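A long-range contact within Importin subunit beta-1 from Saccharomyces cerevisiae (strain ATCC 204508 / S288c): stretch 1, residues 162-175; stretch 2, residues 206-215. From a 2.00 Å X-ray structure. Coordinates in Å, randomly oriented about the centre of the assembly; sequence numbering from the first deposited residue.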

# COMPACT_ATOMS: atom_id res chain seq x y z
N MET A 162 -22.95 0.00 10.71
CA MET A 162 -22.82 -1.18 11.55
C MET A 162 -21.78 -2.14 10.99
O MET A 162 -20.88 -2.61 11.71
N CYS A 163 -21.91 -2.47 9.71
CA CYS A 163 -20.99 -3.45 9.13
C CYS A 163 -19.60 -2.87 8.94
O CYS A 163 -18.60 -3.53 9.24
N GLU A 164 -19.51 -1.63 8.48
CA GLU A 164 -18.21 -0.99 8.28
C GLU A 164 -17.45 -0.80 9.59
O GLU A 164 -16.23 -0.97 9.64
N SER A 165 -18.16 -0.47 10.67
CA SER A 165 -17.51 -0.16 11.95
C SER A 165 -17.02 -1.40 12.66
O SER A 165 -16.05 -1.32 13.43
N ALA A 166 -17.66 -2.55 12.46
CA ALA A 166 -17.15 -3.80 12.99
C ALA A 166 -15.83 -4.16 12.33
O ALA A 166 -15.57 -3.81 11.17
N ASP A 167 -14.98 -4.87 13.08
CA ASP A 167 -13.68 -5.25 12.55
C ASP A 167 -13.85 -6.16 11.33
O ASP A 167 -14.68 -7.08 11.36
N PRO A 168 -13.10 -5.94 10.25
CA PRO A 168 -13.25 -6.81 9.08
C PRO A 168 -12.98 -8.27 9.39
O PRO A 168 -13.62 -9.16 8.81
N GLN A 169 -12.04 -8.54 10.29
CA GLN A 169 -11.66 -9.90 10.65
C GLN A 169 -12.33 -10.28 11.97
O GLN A 169 -11.69 -10.48 13.00
N SER A 170 -13.66 -10.35 11.92
CA SER A 170 -14.44 -10.62 13.12
C SER A 170 -15.76 -11.27 12.74
O SER A 170 -16.24 -11.15 11.62
N GLN A 171 -16.33 -11.97 13.72
CA GLN A 171 -17.64 -12.60 13.60
C GLN A 171 -18.68 -11.86 14.44
O GLN A 171 -19.61 -12.46 14.97
N ALA A 172 -18.52 -10.54 14.57
CA ALA A 172 -19.35 -9.78 15.50
C ALA A 172 -20.81 -9.70 15.04
O ALA A 172 -21.72 -9.69 15.88
N LEU A 173 -21.05 -9.63 13.74
CA LEU A 173 -22.40 -9.49 13.21
C LEU A 173 -22.92 -10.77 12.57
O LEU A 173 -24.00 -10.75 11.97
N VAL A 174 -22.19 -11.88 12.68
CA VAL A 174 -22.64 -13.11 12.03
C VAL A 174 -24.05 -13.47 12.49
O VAL A 174 -24.94 -13.74 11.68
N SER A 175 -24.29 -13.40 13.80
CA SER A 175 -25.56 -13.86 14.35
C SER A 175 -26.74 -13.01 13.89
O SER A 175 -27.88 -13.47 13.98
N ALA A 206 -22.71 -4.06 0.07
CA ALA A 206 -21.27 -4.12 -0.08
C ALA A 206 -20.58 -4.11 1.28
O ALA A 206 -19.69 -4.92 1.55
N ASP A 207 -21.01 -3.20 2.17
CA ASP A 207 -20.41 -3.15 3.51
C ASP A 207 -20.63 -4.44 4.28
O ASP A 207 -19.81 -4.81 5.13
N SER A 208 -21.74 -5.13 4.02
CA SER A 208 -22.13 -6.28 4.83
C SER A 208 -21.47 -7.57 4.38
O SER A 208 -21.51 -8.56 5.13
N LEU A 209 -20.90 -7.60 3.17
CA LEU A 209 -20.51 -8.88 2.56
C LEU A 209 -19.64 -9.75 3.47
O LEU A 209 -19.76 -10.98 3.45
N ILE A 210 -18.74 -9.15 4.25
CA ILE A 210 -17.84 -9.98 5.05
C ILE A 210 -18.55 -10.70 6.19
O ILE A 210 -17.97 -11.60 6.80
N PHE A 211 -19.81 -10.36 6.46
CA PHE A 211 -20.55 -10.96 7.58
C PHE A 211 -21.62 -11.95 7.15
O PHE A 211 -22.39 -12.40 8.00
N ILE A 212 -21.67 -12.32 5.87
CA ILE A 212 -22.77 -13.14 5.38
C ILE A 212 -22.27 -14.48 4.83
O ILE A 212 -22.94 -15.10 4.03
N LYS A 213 -21.09 -14.93 5.27
CA LYS A 213 -20.58 -16.23 4.83
C LYS A 213 -21.63 -17.32 5.01
O LYS A 213 -21.90 -18.10 4.09
N ASN A 214 -22.22 -17.40 6.20
CA ASN A 214 -23.20 -18.45 6.47
C ASN A 214 -24.38 -18.37 5.51
O ASN A 214 -24.92 -19.41 5.11
N ASN A 215 -24.77 -17.16 5.11
CA ASN A 215 -25.85 -17.01 4.14
C ASN A 215 -25.40 -17.43 2.74
O ASN A 215 -26.15 -18.09 2.02

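The packing centres on F211. Its CA-to-CB bond points toward stretch 1 (chi1 m, chi2 near -76°), and more of its area is covered by the other stretch than that of any other residue. No direct hydrogen bond crosses the interface, so its fit rests mainly on shape.

Stretch 1 enters as the end of a helix. C163, rotamer m, points toward stretch 2, and its short side chain fits where the backbones run close, C163 CA to S208 CA 5.3 Å. Its CB lies 3.3 Å from D207 O and 4.0 Å from F211 CE2, its SG 3.7 Å from S208 CA. C163 O meets the ring edge, 3.3 Å from F211 CE2, where the slightly positive C-H rim suits a carbonyl oxygen. E164, extended with chi1 and chi2 both t, points sideways at the exposed border. Its carboxylate and that of D207 (chi1 m) would repel each other in direct contact; instead a water donates to both, its O 2.7 Å from E164 OE1 and 2.9 Å from D207 OD2.

Beyond the helix, A166 points its CB toward stretch 2, 3.5 Å from F211 CZ, a small group in a tight, buried place. P168 points away, yet its apolar ring still meets I210 (chi1 m, chi2 t), P168 CB to I210 CD1 4.4 Å. D167 to Q171 are poorly ordered, so this contact is less certain, as is that of S170 O, 3.6 Å from F211 CE1.

L173 (chi1 m, chi2 t) covers one face of the ring. Its CB is 3.8 Å from F211 CD1, and L173 CD1 sits 4.1 Å from the F211 ring centroid, almost along the normal, a CH-pi contact well suited to a branched aliphatic chain. V174, chi1 p, points sideways, a compact branch whose CG2 lies 3.1 Å from ND2 of N214 (chi1 m), closer than usual van der Waals distance.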

# COMPACT_ATOMS: atom_id res chain seq x y z
CB MET A 162 -24.17 -1.86 11.62
CG MET A 162 -24.54 -2.49 12.91
SD MET A 162 -26.24 -3.07 12.71
CE MET A 162 -27.15 -1.54 12.66
CB CYS A 163 -21.58 -3.95 7.81
SG CYS A 163 -23.13 -4.81 8.08
CB GLU A 164 -18.42 0.35 7.57
CG GLU A 164 -17.16 1.14 7.32
CD GLU A 164 -17.44 2.48 6.67
OE1 GLU A 164 -18.53 3.05 6.94
OE2 GLU A 164 -16.59 2.96 5.90
CB SER A 165 -18.48 0.60 12.86
OG SER A 165 -18.54 1.98 12.54
CB ALA A 166 -18.16 -4.92 12.77
CB ASP A 167 -12.86 -5.96 13.63
CG ASP A 167 -11.54 -6.50 13.11
OD1 ASP A 167 -10.55 -5.74 13.07
OD2 ASP A 167 -11.49 -7.69 12.74
CB PRO A 168 -12.23 -6.24 8.08
CG PRO A 168 -11.20 -5.61 8.95
CD PRO A 168 -11.96 -5.01 10.09
CB GLN A 169 -10.14 -10.00 10.73
CG GLN A 169 -9.58 -11.36 11.12
CD GLN A 169 -8.08 -11.31 11.34
OE1 GLN A 169 -7.46 -10.26 11.20
NE2 GLN A 169 -7.50 -12.44 11.71
CB SER A 170 -14.70 -9.34 13.92
OG SER A 170 -13.54 -8.94 14.63
CB GLN A 171 -17.57 -14.06 14.02
CG GLN A 171 -16.51 -14.88 13.28
CD GLN A 171 -16.85 -15.10 11.82
OE1 GLN A 171 -16.81 -14.17 11.01
NE2 GLN A 171 -17.19 -16.34 11.47
CB ALA A 172 -18.78 -8.37 15.68
CB LEU A 173 -22.44 -8.35 12.19
CG LEU A 173 -22.19 -6.96 12.75
CD1 LEU A 173 -22.14 -5.96 11.62
CD2 LEU A 173 -23.26 -6.57 13.77
CB VAL A 174 -21.64 -14.26 12.29
CG1 VAL A 174 -21.57 -14.62 13.78
CG2 VAL A 174 -22.00 -15.48 11.47
CB SER A 175 -25.48 -13.89 15.87
OG SER A 175 -25.13 -12.62 16.39
CB ALA A 206 -20.78 -2.96 -0.94
CB ASP A 207 -20.99 -1.98 4.32
CG ASP A 207 -20.55 -0.62 3.81
OD1 ASP A 207 -19.46 -0.53 3.21
OD2 ASP A 207 -21.30 0.35 4.01
CB SER A 208 -23.65 -6.47 4.76
OG SER A 208 -23.99 -7.11 3.54
CB LEU A 209 -19.80 -8.62 1.23
CG LEU A 209 -20.74 -8.06 0.16
CD1 LEU A 209 -19.97 -7.79 -1.11
CD2 LEU A 209 -21.91 -9.00 -0.13
CB ILE A 210 -16.66 -9.13 5.57
CG1 ILE A 210 -15.79 -8.71 4.38
CG2 ILE A 210 -15.81 -9.90 6.58
CD1 ILE A 210 -14.47 -8.05 4.73
CB PHE A 211 -21.18 -9.85 8.42
CG PHE A 211 -20.18 -8.91 9.01
CD1 PHE A 211 -19.41 -9.30 10.10
CD2 PHE A 211 -19.99 -7.65 8.47
CE1 PHE A 211 -18.48 -8.44 10.64
CE2 PHE A 211 -19.06 -6.79 9.01
CZ PHE A 211 -18.30 -7.18 10.10
CB ILE A 212 -23.61 -12.38 4.34
CG1 ILE A 212 -22.83 -12.16 3.04
CG2 ILE A 212 -24.05 -11.03 4.90
CD1 ILE A 212 -23.69 -11.64 1.90
CB LYS A 213 -19.31 -16.60 5.60
CG LYS A 213 -18.20 -15.57 5.53
CD LYS A 213 -16.91 -16.14 4.94
CE LYS A 213 -15.69 -15.37 5.43
NZ LYS A 213 -15.81 -13.90 5.19
CB ASN A 214 -23.67 -18.36 7.92
CG ASN A 214 -22.56 -18.67 8.91
OD1 ASN A 214 -21.58 -19.34 8.57
ND2 ASN A 214 -22.70 -18.17 10.13
CB ASN A 215 -26.35 -15.57 4.12
CG ASN A 215 -26.77 -15.08 5.49
OD1 ASN A 215 -25.95 -14.56 6.25
ND2 ASN A 215 -28.05 -15.23 5.80
O HOH W 1 -20.95 2.53 5.93